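Local structure of PHO85 cyclin-10 (Saccharomyces cerevisiae, 4KRD) at residues S72-K77 against H134-A139; Q92-Y97 against H155-K160; I138-L143 against V174-C179. The protein acts as a cyclin partner of the kinase PHO85, forming a holoenzyme that phosphorylates and negatively regulates glycogen synthase GSY2. All coordinates share one frame; numbering follows the deposited sequence.

Contact 1: S72-K77 against H134-A139; sequences SNFYMK and HRMIIA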
loop_
_atom_site.group_PDB
_atom_site.type_symbol
_atom_site.label_atom_id
_atom_site.label_comp_id
_atom_site.label_asym_id
_atom_site.label_seq_id
_atom_site.Cartn_x
_atom_site.Cartn_y
_atom_site.Cartn_z
ATOM N N SER B 72 6.176 2.670 -26.150
ATOM C CA SER B 72 5.758 2.286 -27.505
ATOM C C SER B 72 4.615 1.262 -27.524
ATOM O O SER B 72 3.918 1.120 -28.526
ATOM C CB SER B 72 6.946 1.753 -28.305
ATOM O OG SER B 72 7.442 0.552 -27.741
ATOM N N ASN B 73 4.417 0.550 -26.420
ATOM C CA ASN B 73 3.286 -0.377 -26.313
ATOM C C ASN B 73 1.920 0.319 -26.436
ATOM O O ASN B 73 0.908 -0.321 -26.724
ATOM C CB ASN B 73 3.357 -1.190 -25.003
ATOM C CG ASN B 73 4.407 -2.293 -25.049
ATOM O OD1 ASN B 73 4.599 -2.942 -26.081
ATOM N ND2 ASN B 73 5.099 -2.505 -23.932
ATOM N N PHE B 74 1.879 1.626 -26.198
ATOM C CA PHE B 74 0.607 2.350 -26.253
ATOM C C PHE B 74 0.144 2.665 -27.677
ATOM O O PHE B 74 -1.039 2.909 -27.897
ATOM C CB PHE B 74 0.660 3.646 -25.443
ATOM C CG PHE B 74 0.858 3.421 -23.966
ATOM C CD1 PHE B 74 -0.098 2.749 -23.228
ATOM C CD2 PHE B 74 2.004 3.873 -23.332
ATOM C CE1 PHE B 74 0.089 2.511 -21.867
ATOM C CE2 PHE B 74 2.206 3.646 -21.971
ATOM C CZ PHE B 74 1.244 2.969 -21.237
ATOM N N TYR B 75 1.074 2.667 -28.625
ATOM C CA TYR B 75 0.743 3.019 -30.019
ATOM C C TYR B 75 -0.167 1.978 -30.666
ATOM O O TYR B 75 0.199 0.813 -30.797
ATOM C CB TYR B 75 2.009 3.202 -30.847
ATOM C CG TYR B 75 1.776 3.915 -32.175
ATOM C CD1 TYR B 75 1.908 5.292 -32.276
ATOM C CD2 TYR B 75 1.421 3.206 -33.317
ATOM C CE1 TYR B 75 1.700 5.953 -33.486
ATOM C CE2 TYR B 75 1.208 3.857 -34.533
ATOM C CZ TYR B 75 1.349 5.228 -34.605
ATOM O OH TYR B 75 1.144 5.875 -35.798
ATOM N N MET B 76 -1.362 2.406 -31.053
ATOM C CA MET B 76 -2.333 1.531 -31.698
ATOM C C MET B 76 -2.434 1.877 -33.183
ATOM O O MET B 76 -2.862 2.974 -33.537
ATOM C CB MET B 76 -3.694 1.711 -31.037
ATOM C CG MET B 76 -4.747 0.743 -31.494
ATOM S SD MET B 76 -6.285 1.106 -30.648
ATOM C CE MET B 76 -7.394 -0.110 -31.367
ATOM N N LYS B 77 -2.035 0.940 -34.039
ATOM C CA LYS B 77 -2.018 1.159 -35.485
ATOM C C LYS B 77 -3.366 1.595 -36.047
ATOM O O LYS B 77 -3.468 2.623 -36.717
ATOM C CB LYS B 77 -1.543 -0.105 -36.209
ATOM C CG LYS B 77 -0.033 -0.283 -36.237
ATOM C CD LYS B 77 0.621 0.788 -37.090
ATOM C CE LYS B 77 2.130 0.614 -37.149
ATOM N NZ LYS B 77 2.789 1.710 -37.927
ATOM N N HIS B 134 -6.199 5.399 -26.826
ATOM C CA HIS B 134 -7.078 4.275 -26.503
ATOM C C HIS B 134 -6.442 3.304 -25.490
ATOM O O HIS B 134 -7.060 2.923 -24.488
ATOM C CB HIS B 134 -7.449 3.539 -27.794
ATOM C CG HIS B 134 -8.479 2.471 -27.612
ATOM N ND1 HIS B 134 -8.173 1.126 -27.657
ATOM C CD2 HIS B 134 -9.810 2.546 -27.381
ATOM C CE1 HIS B 134 -9.272 0.420 -27.467
ATOM N NE2 HIS B 134 -10.279 1.257 -27.291
ATOM N N ARG B 135 -5.202 2.915 -25.754
ATOM C CA ARG B 135 -4.498 1.981 -24.883
ATOM C C ARG B 135 -4.077 2.643 -23.573
ATOM O O ARG B 135 -3.958 1.969 -22.552
ATOM C CB ARG B 135 -3.285 1.382 -25.601
ATOM C CG ARG B 135 -3.665 0.391 -26.703
ATOM C CD ARG B 135 -2.424 -0.226 -27.335
ATOM N NE ARG B 135 -2.767 -1.244 -28.322
ATOM C CZ ARG B 135 -1.881 -2.005 -28.949
ATOM N NH1 ARG B 135 -0.586 -1.878 -28.692
ATOM N NH2 ARG B 135 -2.296 -2.907 -29.829
ATOM N N MET B 136 -3.839 3.953 -23.614
ATOM C CA MET B 136 -3.517 4.713 -22.406
ATOM C C MET B 136 -4.688 4.730 -21.425
ATOM O O MET B 136 -4.504 4.609 -20.215
ATOM C CB MET B 136 -3.112 6.141 -22.769
ATOM C CG MET B 136 -2.721 7.011 -21.579
ATOM S SD MET B 136 -1.229 6.454 -20.713
ATOM C CE MET B 136 -0.009 6.605 -22.018
ATOM N N ILE B 137 -5.893 4.897 -21.954
ATOM C CA ILE B 137 -7.109 4.870 -21.143
ATOM C C ILE B 137 -7.284 3.522 -20.455
ATOM O O ILE B 137 -7.560 3.452 -19.262
ATOM C CB ILE B 137 -8.352 5.185 -22.003
ATOM C CG1 ILE B 137 -8.377 6.676 -22.349
ATOM C CG2 ILE B 137 -9.623 4.791 -21.282
ATOM C CD1 ILE B 137 -9.367 7.041 -23.453
ATOM N N ILE B 138 -7.134 2.456 -21.227
ATOM C CA ILE B 138 -7.176 1.103 -20.692
ATOM C C ILE B 138 -6.221 0.932 -19.500
ATOM O O ILE B 138 -6.629 0.496 -18.426
ATOM C CB ILE B 138 -6.833 0.099 -21.794
ATOM C CG1 ILE B 138 -7.932 0.113 -22.868
ATOM C CG2 ILE B 138 -6.699 -1.310 -21.233
ATOM C CD1 ILE B 138 -7.688 -0.883 -23.977
ATOM N N ALA B 139 -4.956 1.280 -19.696
ATOM C CA ALA B 139 -3.939 1.123 -18.643
ATOM C C ALA B 139 -4.204 1.970 -17.400
ATOM O O ALA B 139 -4.075 1.487 -16.261
ATOM C CB ALA B 139 -2.550 1.441 -19.216
HETATM O O HOH W 1 -3.900 3.430 -28.229
#
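A loop laid against the side of a helix makes up this contact: residues 72-77 run from the end of helix 65-72 into the loop after it, and residues 134-139 belong to helix 130-148 of the cyclin domain. R135 reaches out as an extended chain, with CG anti to its own carbonyl carbon (chi1 -71°), and its NH1 donates to the backbone O of N73 at 2.9 Å. The acceptor lies almost in the guanidinium plane, although the donor stands above the plane of the carbonyl. Y75 O and M76 CA lie over one face of the same guanidinium, so the loop meets the group at one face and along one edge, and the aliphatic CD passes 3.5 Å from F74 O. That oxygen accepts from a water that in turn accepts from the R135 backbone N, a second link between loop and helix. An alanine in place of R135 would probably loosen the loop's hold on the helix, since the bond from NH1 to N73 O and the methylene contact with F74 O go with the side chain. On the buried side the F74 ring receives M136 CE over the centre of one face, 3.6 Å from the centroid; bends at chi2 and chi3 bring the methyl there. A139 CB meets the ring edge at CE1, 3.9 Å away. M76, fully extended, sets SD obliquely beside the H134 ring. The result is a Met-aromatic contact made by a residue of a type I beta turn, S72 to Y75, joining this loop to helix 130-148 of the cyclin fold.

Contact 2: Q92-Y97 against H155-K160; sequences QDKCEY and HEYFSK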
loop_
_atom_site.group_PDB
_atom_site.type_symbol
_atom_site.label_atom_id
_atom_site.label_comp_id
_atom_site.label_asym_id
_atom_site.label_seq_id
_atom_site.Cartn_x
_atom_site.Cartn_y
_atom_site.Cartn_z
ATOM N N GLN B 92 -17.497 2.347 -18.067
ATOM C CA GLN B 92 -18.275 2.655 -16.872
ATOM C C GLN B 92 -19.608 1.904 -16.825
ATOM O O GLN B 92 -20.064 1.513 -15.752
ATOM C CB GLN B 92 -18.500 4.163 -16.747
ATOM C CG GLN B 92 -19.312 4.577 -15.527
ATOM C CD GLN B 92 -18.669 4.158 -14.206
ATOM O OE1 GLN B 92 -19.307 4.185 -13.149
ATOM N NE2 GLN B 92 -17.408 3.763 -14.263
ATOM N N ASP B 93 -20.227 1.709 -17.986
ATOM C CA ASP B 93 -21.475 0.951 -18.079
ATOM C C ASP B 93 -21.264 -0.487 -17.623
ATOM O O ASP B 93 -22.120 -1.078 -16.953
ATOM C CB ASP B 93 -22.003 0.954 -19.518
ATOM C CG ASP B 93 -22.697 2.254 -19.885
ATOM O OD1 ASP B 93 -23.103 2.996 -18.961
ATOM O OD2 ASP B 93 -22.839 2.528 -21.098
ATOM N N LYS B 94 -20.110 -1.040 -17.987
ATOM C CA LYS B 94 -19.766 -2.423 -17.688
ATOM C C LYS B 94 -19.154 -2.614 -16.295
ATOM O O LYS B 94 -19.298 -3.677 -15.685
ATOM C CB LYS B 94 -18.787 -2.945 -18.743
ATOM C CG LYS B 94 -19.317 -2.932 -20.164
ATOM C CD LYS B 94 -20.301 -4.071 -20.411
ATOM C CE LYS B 94 -20.583 -4.247 -21.903
ATOM N NZ LYS B 94 -21.510 -5.384 -22.180
ATOM N N CYS B 95 -18.476 -1.591 -15.785
ATOM C CA CYS B 95 -17.709 -1.748 -14.545
ATOM C C CYS B 95 -18.290 -1.027 -13.342
ATOM O O CYS B 95 -18.054 -1.431 -12.216
ATOM C CB CYS B 95 -16.268 -1.290 -14.744
ATOM S SG CYS B 95 -15.371 -2.252 -15.921
ATOM N N GLU B 96 -19.026 0.055 -13.577
ATOM C CA GLU B 96 -19.657 0.789 -12.481
ATOM C C GLU B 96 -18.674 1.177 -11.369
ATOM O O GLU B 96 -18.850 0.826 -10.198
ATOM C CB GLU B 96 -20.848 0.001 -11.923
ATOM C CG GLU B 96 -21.988 -0.169 -12.927
ATOM C CD GLU B 96 -23.102 -1.080 -12.412
ATOM O OE1 GLU B 96 -23.183 -1.305 -11.182
ATOM O OE2 GLU B 96 -23.896 -1.571 -13.245
ATOM N N TYR B 97 -17.645 1.932 -11.743
ATOM C CA TYR B 97 -16.652 2.391 -10.777
ATOM C C TYR B 97 -17.080 3.679 -10.094
ATOM O O TYR B 97 -17.917 4.421 -10.611
ATOM C CB TYR B 97 -15.301 2.618 -11.468
ATOM C CG TYR B 97 -14.641 1.352 -11.950
ATOM C CD1 TYR B 97 -14.450 0.276 -11.097
ATOM C CD2 TYR B 97 -14.189 1.238 -13.259
ATOM C CE1 TYR B 97 -13.836 -0.886 -11.534
ATOM C CE2 TYR B 97 -13.575 0.085 -13.705
ATOM C CZ TYR B 97 -13.404 -0.974 -12.841
ATOM O OH TYR B 97 -12.797 -2.127 -13.287
ATOM N N HIS B 155 -9.138 -10.258 -14.557
ATOM C CA HIS B 155 -8.357 -9.904 -15.729
ATOM C C HIS B 155 -9.133 -10.262 -16.997
ATOM O O HIS B 155 -9.066 -9.554 -18.002
ATOM C CB HIS B 155 -7.021 -10.640 -15.697
ATOM C CG HIS B 155 -5.934 -9.949 -16.455
ATOM N ND1 HIS B 155 -5.401 -10.455 -17.619
ATOM C CD2 HIS B 155 -5.287 -8.784 -16.218
ATOM C CE1 HIS B 155 -4.462 -9.639 -18.061
ATOM N NE2 HIS B 155 -4.373 -8.617 -17.228
ATOM N N GLU B 156 -9.870 -11.367 -16.936
ATOM C CA GLU B 156 -10.688 -11.816 -18.056
ATOM C C GLU B 156 -11.800 -10.813 -18.358
ATOM O O GLU B 156 -11.932 -10.342 -19.482
ATOM C CB GLU B 156 -11.291 -13.189 -17.745
ATOM C CG GLU B 156 -11.993 -13.851 -18.918
ATOM C CD GLU B 156 -12.313 -15.309 -18.641
ATOM O OE1 GLU B 156 -12.493 -15.654 -17.456
ATOM O OE2 GLU B 156 -12.377 -16.109 -19.602
ATOM N N TYR B 157 -12.594 -10.493 -17.343
ATOM C CA TYR B 157 -13.684 -9.542 -17.495
ATOM C C TYR B 157 -13.232 -8.169 -18.008
ATOM O O TYR B 157 -13.817 -7.625 -18.957
ATOM C CB TYR B 157 -14.439 -9.375 -16.181
ATOM C CG TYR B 157 -15.669 -8.520 -16.334
ATOM C CD1 TYR B 157 -16.772 -8.992 -17.033
ATOM C CD2 TYR B 157 -15.732 -7.243 -15.792
ATOM C CE1 TYR B 157 -17.903 -8.219 -17.189
ATOM C CE2 TYR B 157 -16.867 -6.461 -15.939
ATOM C CZ TYR B 157 -17.951 -6.960 -16.640
ATOM O OH TYR B 157 -19.089 -6.204 -16.808
ATOM N N PHE B 158 -12.204 -7.597 -17.385
ATOM C CA PHE B 158 -11.711 -6.284 -17.838
ATOM C C PHE B 158 -11.210 -6.299 -19.293
ATOM O O PHE B 158 -11.506 -5.388 -20.072
ATOM C CB PHE B 158 -10.637 -5.726 -16.899
ATOM C CG PHE B 158 -10.404 -4.245 -17.067
ATOM C CD1 PHE B 158 -11.229 -3.328 -16.440
ATOM C CD2 PHE B 158 -9.376 -3.771 -17.873
ATOM C CE1 PHE B 158 -11.029 -1.956 -16.609
ATOM C CE2 PHE B 158 -9.169 -2.404 -18.042
ATOM C CZ PHE B 158 -10.000 -1.495 -17.414
ATOM N N SER B 159 -10.442 -7.320 -19.658
ATOM C CA SER B 159 -9.996 -7.485 -21.041
ATOM C C SER B 159 -11.162 -7.429 -22.036
ATOM O O SER B 159 -11.127 -6.674 -23.007
ATOM C CB SER B 159 -9.267 -8.820 -21.200
ATOM O OG SER B 159 -8.102 -8.858 -20.401
ATOM N N LYS B 160 -12.197 -8.224 -21.784
ATOM C CA LYS B 160 -13.357 -8.278 -22.675
ATOM C C LYS B 160 -14.069 -6.939 -22.751
ATOM O O LYS B 160 -14.538 -6.538 -23.814
ATOM C CB LYS B 160 -14.346 -9.350 -22.219
ATOM C CG LYS B 160 -13.791 -10.761 -22.237
ATOM C CD LYS B 160 -14.814 -11.745 -21.670
ATOM C CE LYS B 160 -14.249 -13.157 -21.573
ATOM N NZ LYS B 160 -15.238 -14.079 -20.943
#
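Three aromatic side chains and one cysteine meet at different tilts where the end of helix 84-95 faces helix 155-162. Y157 and F158 both leave their helix with CG anti to the backbone N, yet they diverge and reach separate parts of the other segment. Y157 extends tip first: its hydroxyl donates to K94 O at 2.8 Å, with K94 O near the plane of the Y157 ring and the donor lying 34° out of the carbonyl plane. The CB of K94 lies beside the same hydroxyl, while the rest of that side chain leads away. F158 crosses Y97 obliquely, its CE1 at the edge of the Y97 ring, and the Y97 OH comes 3.7 Å from F158 CD1. C95 SG lies between the Y157 and F158 rings, 4.3 Å from F158 CD1; its CB covers one face of the Y97 ring, offset toward the rim. Behind them F158 rests on V141 and R142 of helix 130-148. E96, the first residue past the helix, has positive phi, and the chain turns there before Y97. The chemistry is thus mixed: one hydroxyl bond to a carbonyl in the last helical turn gives direction, while the sulfur and ring contacts across the segments, oblique or edge-on, add undirected packing.

Contact 3: I138-L143 against V174-C179; sequences IAAVRL and VSLLIC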
loop_
_atom_site.group_PDB
_atom_site.type_symbol
_atom_site.label_atom_id
_atom_site.label_comp_id
_atom_site.label_asym_id
_atom_site.label_seq_id
_atom_site.Cartn_x
_atom_site.Cartn_y
_atom_site.Cartn_z
ATOM N N ILE B 138 -7.134 2.456 -21.227
ATOM C CA ILE B 138 -7.176 1.103 -20.692
ATOM C C ILE B 138 -6.221 0.932 -19.500
ATOM O O ILE B 138 -6.629 0.496 -18.426
ATOM C CB ILE B 138 -6.833 0.099 -21.794
ATOM C CG1 ILE B 138 -7.932 0.113 -22.868
ATOM C CG2 ILE B 138 -6.699 -1.310 -21.233
ATOM C CD1 ILE B 138 -7.688 -0.883 -23.977
ATOM N N ALA B 139 -4.956 1.280 -19.696
ATOM C CA ALA B 139 -3.939 1.123 -18.643
ATOM C C ALA B 139 -4.204 1.970 -17.400
ATOM O O ALA B 139 -4.075 1.487 -16.261
ATOM C CB ALA B 139 -2.550 1.441 -19.216
ATOM N N ALA B 140 -4.568 3.241 -17.600
ATOM C CA ALA B 140 -4.754 4.160 -16.474
ATOM C C ALA B 140 -5.955 3.768 -15.626
ATOM O O ALA B 140 -5.927 3.871 -14.394
ATOM C CB ALA B 140 -4.874 5.606 -16.966
ATOM N N VAL B 141 -7.018 3.308 -16.277
ATOM C CA VAL B 141 -8.169 2.843 -15.520
ATOM C C VAL B 141 -7.816 1.580 -14.743
ATOM O O VAL B 141 -8.161 1.469 -13.586
ATOM C CB VAL B 141 -9.416 2.602 -16.396
ATOM C CG1 VAL B 141 -10.500 1.862 -15.597
ATOM C CG2 VAL B 141 -9.942 3.942 -16.949
ATOM N N ARG B 142 -7.121 0.646 -15.382
ATOM C CA ARG B 142 -6.842 -0.647 -14.759
ATOM C C ARG B 142 -5.905 -0.485 -13.576
ATOM O O ARG B 142 -6.143 -1.037 -12.501
ATOM C CB ARG B 142 -6.279 -1.642 -15.791
ATOM C CG ARG B 142 -5.927 -3.024 -15.215
ATOM C CD ARG B 142 -7.155 -3.743 -14.642
ATOM N NE ARG B 142 -6.892 -5.167 -14.419
ATOM C CZ ARG B 142 -7.735 -5.993 -13.813
ATOM N NH1 ARG B 142 -8.893 -5.532 -13.364
ATOM N NH2 ARG B 142 -7.420 -7.267 -13.651
ATOM N N LEU B 143 -4.850 0.301 -13.764
ATOM C CA LEU B 143 -3.872 0.548 -12.709
ATOM C C LEU B 143 -4.547 1.276 -11.551
ATOM O O LEU B 143 -4.308 0.979 -10.378
ATOM C CB LEU B 143 -2.701 1.374 -13.273
ATOM C CG LEU B 143 -1.301 1.131 -12.717
ATOM C CD1 LEU B 143 -1.068 -0.357 -12.498
ATOM C CD2 LEU B 143 -0.224 1.715 -13.648
ATOM N N VAL B 174 1.786 -2.954 -17.074
ATOM C CA VAL B 174 3.188 -2.868 -16.706
ATOM C C VAL B 174 3.877 -1.702 -17.408
ATOM O O VAL B 174 4.735 -1.058 -16.832
ATOM C CB VAL B 174 3.935 -4.177 -17.019
ATOM C CG1 VAL B 174 5.426 -4.012 -16.777
ATOM C CG2 VAL B 174 3.381 -5.316 -16.182
ATOM N N SER B 175 3.506 -1.444 -18.657
ATOM C CA SER B 175 4.089 -0.328 -19.387
ATOM C C SER B 175 3.806 1.001 -18.684
ATOM O O SER B 175 4.697 1.831 -18.544
ATOM C CB SER B 175 3.563 -0.282 -20.829
ATOM O OG SER B 175 3.948 -1.447 -21.542
ATOM N N LEU B 176 2.565 1.207 -18.249
ATOM C CA LEU B 176 2.229 2.468 -17.599
ATOM C C LEU B 176 2.941 2.511 -16.247
ATOM O O LEU B 176 3.540 3.511 -15.876
ATOM C CB LEU B 176 0.721 2.615 -17.419
ATOM C CG LEU B 176 0.291 3.853 -16.639
ATOM C CD1 LEU B 176 0.835 5.123 -17.335
ATOM C CD2 LEU B 176 -1.208 3.904 -16.474
ATOM N N LEU B 177 2.897 1.397 -15.527
ATOM C CA LEU B 177 3.566 1.324 -14.225
ATOM C C LEU B 177 5.062 1.687 -14.325
ATOM O O LEU B 177 5.552 2.561 -13.595
ATOM C CB LEU B 177 3.353 -0.071 -13.612
ATOM C CG LEU B 177 3.960 -0.322 -12.227
ATOM C CD1 LEU B 177 3.298 0.550 -11.202
ATOM C CD2 LEU B 177 3.826 -1.804 -11.851
ATOM N N ILE B 178 5.785 1.039 -15.238
ATOM C CA ILE B 178 7.190 1.382 -15.476
ATOM C C ILE B 178 7.343 2.868 -15.832
ATOM O O ILE B 178 8.240 3.537 -15.331
ATOM C CB ILE B 178 7.849 0.511 -16.589
ATOM C CG1 ILE B 178 7.865 -0.980 -16.199
ATOM C CG2 ILE B 178 9.279 0.964 -16.845
ATOM C CD1 ILE B 178 8.683 -1.292 -14.958
ATOM N N CYS B 179 6.464 3.384 -16.692
ATOM C CA CYS B 179 6.560 4.787 -17.117
ATOM C C CYS B 179 6.322 5.840 -16.023
ATOM O O CYS B 179 6.847 6.944 -16.121
ATOM C CB CYS B 179 5.671 5.056 -18.345
ATOM S SG CYS B 179 6.295 4.257 -19.851
#
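Within the helical bundle of the cyclin fold, helices 130-148 and 166-180 cross steeply here, their segment axes 80° apart in direction and 9.3 Å apart at closest approach. A139 comes first, its methyl carbon CB meeting L176 CB at 3.9 Å, where the two backbones lie nearest. At A140 the meeting is with the backbone itself: L176 CD2 comes to 3.6 Å from A140 CA, so this methyl rests against the main chain and the A140 methyl is only a secondary partner. The end of R142 leads away from this interface, its NE in a salt bridge with E173 and its NH1 bonded to H153 O, carrying its charge clear of the apolar seam. L143 then closes the row with CD2. Its chi1 of -147° is well short of fully anti, and it places that branch between L176 and L177, crossing L176 obliquely. Both leucines of the second helix hold CG anti to the backbone N. Apolar side chains of another protein chain also pack on L143 and L177, so this end of the seam lies beside a partner surface. L143 CD2 touches L176 CD2 at 3.7 Å and, on the backbone side, stands 3.7 Å from L177 N.

How the contacts relate
From the N terminus, the chain first lays the loop 72-77 down, and contact 1 closes when helix 130-148 arrives at residues 134-139. Meanwhile helix 84-95 has ended, and its partner comes later still, on helix 155-162, so contacts 1 and 2 cross along the chain. Contact 3 starts on I138 and A139, which it shares with contact 1, and closes on helix 166-180; it crosses contact 2 as well. Helix 130-148 therefore takes part in contacts 1 and 3, while F158 of contact 2 packs on its I138, V141 and R142. A probable hydrogen bond from N73 ND2 to S175 OG joins contacts 1 and 3 directly.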